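Local coordinates for uncharacterized protein lp_2219 (Lactobacillus plantarum, PDB 3HFQ), which is of unknown function but folds as a seven-bladed beta-propeller of the lactonase family, which hints at, without proving, hydrolysis of a sugar lactone, at residues G8-K13 against E333-R338; Y54-E59 against T86-V91; D197-F202 against S213-T218; H191-P196 against A243-S248. The protein carries 1 engineered substitution. All blocks are in the same frame, centred on the assembly; numbering follows the deposited sequence.

In the fold
The chain opens interaction 1 almost at its N terminus, with 8-13, and completes it only when 333-338 returns near the C terminus; the other three contacts therefore fall within this one long span, whose closing contact completes the propeller ring. Interaction 2 comes next, over a short span, and joins strand 52-59 of one blade to the entry of the following blade at 86-91. After it, 191-196 begins interaction 4, which packs the first strands of two successive blades against each other. Interaction 3 lies between the two segments of interaction 4 and forms a hairpin within a single blade. It touches interaction 4 directly, Phe202 N lying 2.9 Å from Val193 O, probably as a hydrogen bond.

Interaction 1 of 4, residues G8-K13 against E333-R338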
# COMPACT_ATOMS: atom_id res chain seq x y z
N GLY A 8 5.78 -0.18 -9.31
CA GLY A 8 4.84 0.83 -9.77
C GLY A 8 5.58 2.15 -9.73
O GLY A 8 6.53 2.30 -8.95
N THR A 9 5.18 3.11 -10.55
CA THR A 9 5.87 4.39 -10.59
C THR A 9 4.97 5.54 -10.99
O THR A 9 3.79 5.36 -11.31
CB THR A 9 6.98 4.39 -11.65
OG1 THR A 9 6.37 4.40 -12.95
CG2 THR A 9 7.87 3.16 -11.53
N TYR A 10 5.55 6.73 -10.97
CA TYR A 10 4.92 7.95 -11.43
C TYR A 10 5.62 8.07 -12.77
O TYR A 10 6.72 7.52 -12.93
CB TYR A 10 5.32 9.15 -10.57
CG TYR A 10 4.34 9.48 -9.47
CD1 TYR A 10 3.15 10.15 -9.74
CD2 TYR A 10 4.61 9.13 -8.15
CE1 TYR A 10 2.26 10.48 -8.72
CE2 TYR A 10 3.73 9.45 -7.13
CZ TYR A 10 2.56 10.11 -7.42
OH TYR A 10 1.69 10.44 -6.40
N THR A 11 5.03 8.76 -13.73
CA THR A 11 5.67 8.92 -15.03
C THR A 11 5.69 10.39 -15.40
O THR A 11 5.20 10.78 -16.46
CB THR A 11 4.95 8.11 -16.12
OG1 THR A 11 3.56 8.48 -16.15
CG2 THR A 11 5.07 6.62 -15.85
N LYS A 12 6.26 11.20 -14.52
CA LYS A 12 6.34 12.64 -14.71
C LYS A 12 7.71 13.10 -15.18
O LYS A 12 7.86 14.24 -15.62
CB LYS A 12 5.97 13.36 -13.41
CG LYS A 12 4.54 13.09 -12.94
CD LYS A 12 4.19 13.86 -11.66
CE LYS A 12 4.92 13.30 -10.45
NZ LYS A 12 4.48 13.96 -9.18
N LYS A 13 8.71 12.23 -15.09
CA LYS A 13 10.07 12.60 -15.51
C LYS A 13 10.72 11.64 -16.50
O LYS A 13 10.89 11.99 -17.67
CB LYS A 13 10.97 12.76 -14.28
CG LYS A 13 10.59 13.94 -13.40
CD LYS A 13 11.56 14.14 -12.24
CE LYS A 13 11.37 13.09 -11.16
NZ LYS A 13 12.28 13.32 -10.00
N GLU A 333 11.31 6.86 -10.61
CA GLU A 333 10.12 7.34 -9.91
C GLU A 333 9.34 6.22 -9.21
O GLU A 333 8.12 6.26 -9.15
CB GLU A 333 9.20 8.05 -10.92
CG GLU A 333 9.91 9.09 -11.79
CD GLU A 333 8.97 9.76 -12.78
OE1 GLU A 333 8.00 10.41 -12.34
OE2 GLU A 333 9.21 9.64 -14.00
N GLY A 334 10.06 5.24 -8.67
CA GLY A 334 9.41 4.12 -8.00
C GLY A 334 8.58 4.45 -6.77
O GLY A 334 9.07 5.14 -5.87
N VAL A 335 7.35 3.95 -6.72
CA VAL A 335 6.45 4.21 -5.59
C VAL A 335 5.59 3.00 -5.17
O VAL A 335 4.71 3.14 -4.32
CB VAL A 335 5.51 5.39 -5.88
CG1 VAL A 335 6.32 6.69 -5.96
CG2 VAL A 335 4.75 5.16 -7.19
N CYS A 336 5.84 1.84 -5.76
CA CYS A 336 5.10 0.64 -5.39
C CYS A 336 5.94 -0.61 -5.61
O CYS A 336 6.58 -0.76 -6.65
CB CYS A 336 3.80 0.52 -6.21
SG CYS A 336 2.78 -0.93 -5.79
N VAL A 337 5.95 -1.48 -4.61
CA VAL A 337 6.71 -2.73 -4.68
C VAL A 337 5.71 -3.87 -4.63
O VAL A 337 4.99 -4.05 -3.65
CB VAL A 337 7.68 -2.86 -3.49
CG1 VAL A 337 8.30 -4.25 -3.48
CG2 VAL A 337 8.76 -1.80 -3.59
N ARG A 338 5.68 -4.66 -5.69
CA ARG A 338 4.75 -5.76 -5.78
C ARG A 338 5.42 -7.08 -6.11
O ARG A 338 5.69 -7.37 -7.27
CB ARG A 338 3.68 -5.46 -6.83
CG ARG A 338 2.77 -6.63 -7.15
CD ARG A 338 2.00 -7.00 -5.91
NE ARG A 338 1.36 -5.79 -5.45
CZ ARG A 338 1.26 -5.38 -4.19
NH1 ARG A 338 1.74 -6.11 -3.19
NH2 ARG A 338 0.70 -4.21 -3.95
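Gly8 and Cys336 form an antiparallel hydrogen-bonded pair, their segments running 168° apart. Strand 334-339 is the fourth strand of a sheet whose other three come from the N-terminal part of the chain, the "Velcro" closure in which the two ends of a beta-propeller chain complete one blade. Gly8 N donates to Cys336 O at 2.8 Å, and Gly8 O accepts from Val335 N at 2.9 Å. Cys336 N also reaches Gly8 O, but weakly, at 3.3 Å; with Val335 and Cys336 both facing Gly8, this is a classic beta bulge. Gly8 CA lies 3.7 Å from Cys336 CB. Beyond the bulge, Tyr10 N bonds to Glu333 O at 3.2 Å. The Glu333 side chain then runs out extended (chi2 179°), carrying its carboxylate to the turn that follows strand 2-9. OE1 of Glu333 receives Lys12 N at 2.9 Å on its syn lone pair, whereas OE2 receives Lys13 N at 2.9 Å from 40° above the carboxylate plane. OE2 also accepts the backbone N of Thr14 and of Ser15, making the carboxylate an acceptor for four successive amides. An alanine in place of Glu333 would probably leave these amides without their acceptor and the turn freer to shift. The Tyr10 side chain crosses Val335 at about a right angle, and Lys12 NZ lies over one face of the ring, offset toward the rim. Val335 CG1 instead meets the ring at its edge, near its plane, 3.7 Å from Tyr10 CD2.

Interaction 2 of 4, residues Y54-E59 against T86-V91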
# COMPACT_ATOMS: atom_id res chain seq x y z
N TYR A 54 -3.47 -5.35 -12.03
CA TYR A 54 -4.36 -4.20 -12.03
C TYR A 54 -3.53 -3.01 -11.55
O TYR A 54 -2.91 -3.07 -10.50
CB TYR A 54 -5.56 -4.47 -11.13
CG TYR A 54 -6.38 -5.65 -11.63
CD1 TYR A 54 -7.17 -5.53 -12.77
CD2 TYR A 54 -6.27 -6.90 -11.03
CE1 TYR A 54 -7.84 -6.63 -13.31
CE2 TYR A 54 -6.94 -8.02 -11.56
CZ TYR A 54 -7.71 -7.87 -12.71
OH TYR A 54 -8.35 -8.96 -13.26
N SER A 55 -3.51 -1.95 -12.34
CA SER A 55 -2.71 -0.79 -12.00
C SER A 55 -3.42 0.54 -12.10
O SER A 55 -4.35 0.72 -12.89
CB SER A 55 -1.49 -0.73 -12.93
OG SER A 55 -1.91 -0.61 -14.28
N VAL A 56 -2.98 1.48 -11.27
CA VAL A 56 -3.52 2.83 -11.28
C VAL A 56 -3.22 3.28 -12.70
O VAL A 56 -2.17 2.93 -13.25
CB VAL A 56 -2.77 3.72 -10.28
CG1 VAL A 56 -3.15 5.19 -10.48
CG2 VAL A 56 -3.12 3.28 -8.86
N ASP A 57 -4.12 4.04 -13.31
CA ASP A 57 -3.92 4.44 -14.69
C ASP A 57 -4.40 5.86 -15.00
O ASP A 57 -5.43 6.30 -14.50
CB ASP A 57 -4.63 3.41 -15.58
CG ASP A 57 -4.58 3.76 -17.04
OD1 ASP A 57 -3.52 4.23 -17.52
OD2 ASP A 57 -5.60 3.54 -17.73
N LYS A 58 -3.62 6.56 -15.81
CA LYS A 58 -3.97 7.92 -16.22
C LYS A 58 -4.05 7.95 -17.73
O LYS A 58 -3.10 7.58 -18.42
CB LYS A 58 -2.92 8.93 -15.74
CG LYS A 58 -3.25 10.38 -16.08
CD LYS A 58 -2.28 11.35 -15.42
CE LYS A 58 -2.70 12.80 -15.63
NZ LYS A 58 -1.80 13.75 -14.92
N GLU A 59 -5.19 8.38 -18.23
CA GLU A 59 -5.40 8.47 -19.66
C GLU A 59 -5.87 9.90 -19.88
O GLU A 59 -7.07 10.18 -19.84
CB GLU A 59 -6.45 7.42 -20.07
CG GLU A 59 -6.13 5.96 -19.67
CD GLU A 59 -5.24 5.22 -20.67
OE1 GLU A 59 -5.12 5.71 -21.81
OE2 GLU A 59 -4.68 4.16 -20.33
N THR A 86 -8.80 12.79 -11.60
CA THR A 86 -7.50 12.24 -11.24
C THR A 86 -7.49 10.72 -11.13
O THR A 86 -8.53 10.10 -10.91
CB THR A 86 -7.03 12.80 -9.89
OG1 THR A 86 -7.95 12.39 -8.87
CG2 THR A 86 -6.97 14.32 -9.93
N PRO A 87 -6.31 10.11 -11.29
CA PRO A 87 -6.19 8.65 -11.18
C PRO A 87 -6.26 8.30 -9.69
O PRO A 87 -6.04 9.16 -8.85
CB PRO A 87 -4.79 8.37 -11.74
CG PRO A 87 -4.49 9.59 -12.59
CD PRO A 87 -5.06 10.70 -11.77
N PRO A 88 -6.58 7.05 -9.36
CA PRO A 88 -6.67 6.63 -7.96
C PRO A 88 -5.30 6.52 -7.29
O PRO A 88 -4.28 6.81 -7.92
CB PRO A 88 -7.41 5.30 -8.04
CG PRO A 88 -6.97 4.75 -9.37
CD PRO A 88 -7.04 5.97 -10.26
N ALA A 89 -5.27 6.09 -6.03
CA ALA A 89 -4.02 5.97 -5.28
C ALA A 89 -3.75 4.59 -4.71
O ALA A 89 -2.64 4.31 -4.24
CB ALA A 89 -3.99 7.01 -4.16
N TYR A 90 -4.76 3.72 -4.72
CA TYR A 90 -4.63 2.37 -4.18
C TYR A 90 -5.53 1.45 -4.99
O TYR A 90 -6.55 1.88 -5.52
CB TYR A 90 -5.06 2.35 -2.71
CG TYR A 90 -4.78 1.06 -1.97
CD1 TYR A 90 -3.52 0.81 -1.42
CD2 TYR A 90 -5.77 0.09 -1.80
CE1 TYR A 90 -3.25 -0.36 -0.71
CE2 TYR A 90 -5.51 -1.10 -1.10
CZ TYR A 90 -4.25 -1.31 -0.56
OH TYR A 90 -3.99 -2.47 0.15
N VAL A 91 -5.14 0.18 -5.08
CA VAL A 91 -5.94 -0.82 -5.80
C VAL A 91 -5.71 -2.18 -5.16
O VAL A 91 -4.59 -2.50 -4.76
CB VAL A 91 -5.56 -0.85 -7.32
CG1 VAL A 91 -4.09 -1.22 -7.50
CG2 VAL A 91 -6.46 -1.83 -8.05
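The carbonyl oxygen of Pro88 lies against both methyl groups of Val56, 3.2 Å from CG1 and 3.8 Å from CG2. These are close van der Waals contacts, and no hydrogen bond crosses between 54-59 and 86-91, although their touching parts run nearly antiparallel, 169° apart. With CG1 anti to its backbone N (chi1 169°), Val56 places this methyl against both prolines, at 3.8 Å from Pro87 CB and 4.0 Å from Pro88 CD. The Val56 side chain crosses Pro87 at about a right angle but slides past Pro88 in the opposite direction. An alanine at Val56 would probably open a gap between strand 52-59 and the two proline rings, since both methyls that fill it would be gone.

Further along, Lys58 passes its extended chain slantwise over Pro87, with CB 3.6 Å from Pro87 CG. The other end is closed by Val91, whose CG1 comes to 3.7 Å from Tyr54 O while CG2 meets Tyr54 CB. Tyr54 sends its hydroxyl away, to Gly119 O. Pro88 also reaches across to Ile65 of strand 62-71, which pairs with 52-59, whereas Val91 packs on Val100 of strand 99-104, the partner of 90-94 in the next four-stranded sheet. Apolar packing between separately hydrogen-bonded sheets is the way adjacent blades meet in a beta-propeller.

Interaction 3 of 4, residues D197-F202 against S213-T218. Engineered in segment 213-218: Thr218 (natural residue Ala).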
# COMPACT_ATOMS: atom_id res chain seq x y z
N ASP A 197 -4.12 -13.45 13.03
CA ASP A 197 -5.34 -14.00 13.64
C ASP A 197 -6.54 -13.08 13.45
O ASP A 197 -7.64 -13.38 13.91
CB ASP A 197 -5.13 -14.30 15.13
CG ASP A 197 -4.81 -13.06 15.95
OD1 ASP A 197 -4.85 -11.94 15.41
OD2 ASP A 197 -4.52 -13.23 17.16
N GLY A 198 -6.33 -11.96 12.76
CA GLY A 198 -7.40 -11.02 12.48
C GLY A 198 -7.97 -10.23 13.65
O GLY A 198 -8.96 -9.52 13.48
N GLN A 199 -7.33 -10.33 14.81
CA GLN A 199 -7.80 -9.63 16.01
C GLN A 199 -7.31 -8.19 16.12
O GLN A 199 -7.96 -7.36 16.75
CB GLN A 199 -7.36 -10.40 17.25
CG GLN A 199 -7.96 -11.79 17.36
CD GLN A 199 -9.42 -11.76 17.76
OE1 GLN A 199 -9.77 -11.31 18.86
NE2 GLN A 199 -10.29 -12.22 16.87
N TYR A 200 -6.18 -7.89 15.49
CA TYR A 200 -5.59 -6.55 15.55
C TYR A 200 -5.26 -5.96 14.19
O TYR A 200 -5.04 -6.68 13.22
CB TYR A 200 -4.30 -6.59 16.38
CG TYR A 200 -4.50 -7.09 17.79
CD1 TYR A 200 -4.83 -6.21 18.82
CD2 TYR A 200 -4.40 -8.45 18.09
CE1 TYR A 200 -5.06 -6.67 20.12
CE2 TYR A 200 -4.64 -8.92 19.39
CZ TYR A 200 -4.97 -8.02 20.39
OH TYR A 200 -5.22 -8.48 21.67
N ALA A 201 -5.23 -4.63 14.14
CA ALA A 201 -4.88 -3.92 12.92
C ALA A 201 -3.93 -2.81 13.34
O ALA A 201 -4.06 -2.26 14.43
CB ALA A 201 -6.12 -3.33 12.25
N PHE A 202 -2.98 -2.48 12.48
CA PHE A 202 -2.02 -1.43 12.77
C PHE A 202 -2.20 -0.38 11.69
O PHE A 202 -2.06 -0.67 10.50
CB PHE A 202 -0.61 -2.03 12.78
CG PHE A 202 -0.48 -3.17 13.75
CD1 PHE A 202 -0.31 -2.93 15.12
CD2 PHE A 202 -0.62 -4.49 13.32
CE1 PHE A 202 -0.30 -3.98 16.04
CE2 PHE A 202 -0.61 -5.54 14.24
CZ PHE A 202 -0.45 -5.29 15.60
N SER A 213 -2.44 1.21 17.23
CA SER A 213 -2.75 -0.21 17.32
C SER A 213 -4.25 -0.25 17.55
O SER A 213 -4.77 0.49 18.38
CB SER A 213 -2.02 -0.87 18.50
OG SER A 213 -0.65 -1.07 18.22
N LEU A 214 -4.95 -1.11 16.80
CA LEU A 214 -6.40 -1.21 16.93
C LEU A 214 -6.84 -2.65 17.15
O LEU A 214 -6.21 -3.58 16.64
CB LEU A 214 -7.09 -0.72 15.65
CG LEU A 214 -6.62 0.60 15.02
CD1 LEU A 214 -7.26 0.74 13.65
CD2 LEU A 214 -6.98 1.77 15.92
N LYS A 215 -7.91 -2.82 17.93
CA LYS A 215 -8.47 -4.15 18.16
C LYS A 215 -9.67 -4.22 17.22
O LYS A 215 -10.48 -3.29 17.18
CB LYS A 215 -8.94 -4.29 19.61
CG LYS A 215 -9.60 -5.63 19.92
CD LYS A 215 -8.58 -6.77 19.99
CE LYS A 215 -9.26 -8.13 20.13
NZ LYS A 215 -10.02 -8.49 18.90
N TYR A 216 -9.78 -5.30 16.45
CA TYR A 216 -10.90 -5.45 15.53
C TYR A 216 -11.80 -6.59 16.00
O TYR A 216 -11.32 -7.64 16.40
CB TYR A 216 -10.38 -5.77 14.12
CG TYR A 216 -11.47 -5.94 13.08
CD1 TYR A 216 -12.22 -4.85 12.65
CD2 TYR A 216 -11.73 -7.19 12.53
CE1 TYR A 216 -13.22 -5.00 11.69
CE2 TYR A 216 -12.73 -7.36 11.56
CZ TYR A 216 -13.46 -6.26 11.15
OH TYR A 216 -14.44 -6.41 10.18
N ASP A 217 -13.11 -6.36 15.94
CA ASP A 217 -14.08 -7.38 16.34
C ASP A 217 -14.93 -7.77 15.13
O ASP A 217 -15.67 -6.96 14.59
CB ASP A 217 -14.98 -6.83 17.46
CG ASP A 217 -15.91 -7.90 18.03
OD1 ASP A 217 -15.89 -9.04 17.53
OD2 ASP A 217 -16.66 -7.58 18.97
N THR A 218 -14.81 -9.03 14.70
CA THR A 218 -15.58 -9.48 13.55
C THR A 218 -17.08 -9.44 13.80
O THR A 218 -17.86 -9.29 12.86
CB THR A 218 -15.17 -10.90 13.14
OG1 THR A 218 -15.38 -11.80 14.24
CG2 THR A 218 -13.71 -10.93 12.73
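Gln199 and Lys215 lie side by side and point the same way, so the ammonium group of Lys215 meets both the backbone and the amide of its neighbour. NZ of Lys215 donates to Gln199 OE1 at 2.8 Å, from well above the carbonyl plane (65° out of it), and to Gln199 O at 3.2 Å. In the lysine chain a bend at chi2 (73°) brings CD to the Tyr200 ring, and one at chi4 (67°) sets NZ at these oxygens. Gln199 O has a second donor, Tyr216 N at 2.8 Å, and the two donors approach from opposite faces of its plane. Tyr200 crosses Lys215 obliquely, with CE1 of Tyr200 3.5 Å from Lys215 CD; NZ is too distant from the ring for more than a weak cation-pi attraction.

The contact belongs to the beta hairpin of strands 200-205 and 210-217, the middle pair of a four-stranded propeller blade, with Gln199 just ahead of strand 200-205. Its antiparallel register is fixed by Ala201 and Leu214, a hydrogen-bonded pair in which Leu214 N donates to Ala201 O at 2.8 Å, nearly along the C=O axis. The bend leading into strand 200-205 is an Asx turn, Asp197 OD1 accepting from Gln199 N. Within that turn, Gly198 O is buried near the edge of the Tyr216 ring, 3.7 Å from CD2, and has no hydrogen-bond partner in the model. The Tyr216 hydroxyl is bonded to Asp151.

At the far end, Ser213 OG sits at the edge of the Phe202 ring, 3.6 Å from CD1, while hydrogen-bonded to Gly273 O.

Interaction 4 of 4, residues H191-P196 against A243-S248; sequences HLVFSP and AAIRLS
Strands 189-194 and 241-247, each the first of its four-stranded propeller blade, run side by side where His191, Val193, Ile245 and Leu247 meet. Their local axes are parallel to within 3° and 6.5 Å apart at closest, with no direct hydrogen bond between the two segments. Water fills that role on one flank. Water 1 lies in the plane of the His191 ring, 2.9 Å from ND1, and accepts from Ile245 N; it also sits over the guanidinium of Arg246, which is salt-bridged to Asp290. Water 2 donates to both Leu192 O, at 3.2 Å, and Ile245 O.

Apolar side chains interleave beside these waters. Ile245 CG2 approaches His191 CB at 4.0 Å, and Val193 sets CG1 against Ile245 CG1 and CG2 against Leu247 CB. Leu247 CD2 lies 3.5 Å from Phe194 O and 3.8 Å from Pro196 CD. The His191 ring also meets Tyr90 edge-to-face. First strands of successive blades lying side by side, in separate sheets, around a central axis are the arrangement typical of a beta-propeller.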
# COMPACT_ATOMS: atom_id res chain seq x y z
N HIS A 191 -2.65 3.96 5.54
CA HIS A 191 -2.75 2.52 5.27
C HIS A 191 -2.80 1.75 6.59
O HIS A 191 -2.42 2.28 7.64
CB HIS A 191 -1.52 2.01 4.51
CG HIS A 191 -1.53 2.31 3.04
ND1 HIS A 191 -0.67 1.67 2.16
CD2 HIS A 191 -2.25 3.17 2.30
CE1 HIS A 191 -0.88 2.13 0.94
NE2 HIS A 191 -1.84 3.04 0.99
N LEU A 192 -3.25 0.51 6.53
CA LEU A 192 -3.30 -0.35 7.70
C LEU A 192 -3.01 -1.79 7.28
O LEU A 192 -2.97 -2.10 6.09
CB LEU A 192 -4.68 -0.28 8.39
CG LEU A 192 -5.97 -0.77 7.73
CD1 LEU A 192 -5.99 -2.30 7.64
CD2 LEU A 192 -7.15 -0.30 8.57
N VAL A 193 -2.78 -2.65 8.27
CA VAL A 193 -2.50 -4.05 8.01
C VAL A 193 -3.02 -4.84 9.21
O VAL A 193 -2.86 -4.42 10.35
CB VAL A 193 -0.98 -4.31 7.81
CG1 VAL A 193 -0.20 -3.97 9.09
CG2 VAL A 193 -0.74 -5.75 7.40
N PHE A 194 -3.67 -5.98 8.94
CA PHE A 194 -4.22 -6.82 10.00
C PHE A 194 -3.25 -7.90 10.44
O PHE A 194 -2.41 -8.36 9.67
CB PHE A 194 -5.52 -7.50 9.54
CG PHE A 194 -6.73 -6.62 9.63
CD1 PHE A 194 -7.12 -5.83 8.56
CD2 PHE A 194 -7.50 -6.61 10.79
CE1 PHE A 194 -8.27 -5.03 8.64
CE2 PHE A 194 -8.65 -5.81 10.88
CZ PHE A 194 -9.03 -5.03 9.81
N SER A 195 -3.40 -8.33 11.69
CA SER A 195 -2.58 -9.39 12.26
C SER A 195 -3.07 -10.71 11.68
O SER A 195 -4.20 -10.81 11.21
CB SER A 195 -2.74 -9.41 13.79
OG SER A 195 -4.08 -9.71 14.15
N PRO A 196 -2.22 -11.75 11.71
CA PRO A 196 -2.56 -13.07 11.18
C PRO A 196 -3.85 -13.68 11.75
O PRO A 196 -4.59 -14.35 11.03
CB PRO A 196 -1.33 -13.91 11.52
CG PRO A 196 -0.22 -12.91 11.50
CD PRO A 196 -0.84 -11.74 12.22
N ALA A 243 4.33 6.24 5.31
CA ALA A 243 3.68 5.77 4.09
C ALA A 243 3.15 4.34 4.13
O ALA A 243 1.98 4.11 4.45
CB ALA A 243 4.63 5.94 2.90
N ALA A 244 4.01 3.38 3.79
CA ALA A 244 3.63 1.98 3.76
C ALA A 244 3.80 1.30 5.11
O ALA A 244 4.64 1.71 5.91
CB ALA A 244 4.44 1.24 2.71
N ILE A 245 3.01 0.27 5.35
CA ILE A 245 3.09 -0.47 6.61
C ILE A 245 2.91 -1.96 6.30
O ILE A 245 1.99 -2.35 5.59
CB ILE A 245 2.02 0.04 7.62
CG1 ILE A 245 2.19 -0.67 8.97
CG2 ILE A 245 0.62 -0.15 7.06
CD1 ILE A 245 1.44 0.03 10.10
N ARG A 246 3.81 -2.78 6.83
CA ARG A 246 3.78 -4.23 6.59
C ARG A 246 3.96 -5.03 7.88
O ARG A 246 4.57 -4.55 8.83
CB ARG A 246 4.90 -4.62 5.63
CG ARG A 246 4.94 -3.82 4.34
CD ARG A 246 3.82 -4.21 3.40
NE ARG A 246 4.00 -3.57 2.10
CZ ARG A 246 3.16 -3.70 1.08
NH1 ARG A 246 2.07 -4.45 1.20
NH2 ARG A 246 3.41 -3.08 -0.07
N LEU A 247 3.45 -6.25 7.89
CA LEU A 247 3.57 -7.11 9.06
C LEU A 247 4.09 -8.47 8.61
O LEU A 247 3.65 -9.01 7.60
CB LEU A 247 2.20 -7.28 9.72
CG LEU A 247 2.11 -8.04 11.04
CD1 LEU A 247 2.77 -7.23 12.15
CD2 LEU A 247 0.65 -8.30 11.38
N SER A 248 5.05 -9.02 9.36
CA SER A 248 5.60 -10.33 9.01
C SER A 248 4.50 -11.38 9.09
O SER A 248 3.51 -11.20 9.79
CB SER A 248 6.76 -10.69 9.94
OG SER A 248 6.35 -10.67 11.30
O HOH W 1 1.12 -0.43 2.98
O HOH W 2 -0.77 -2.31 3.84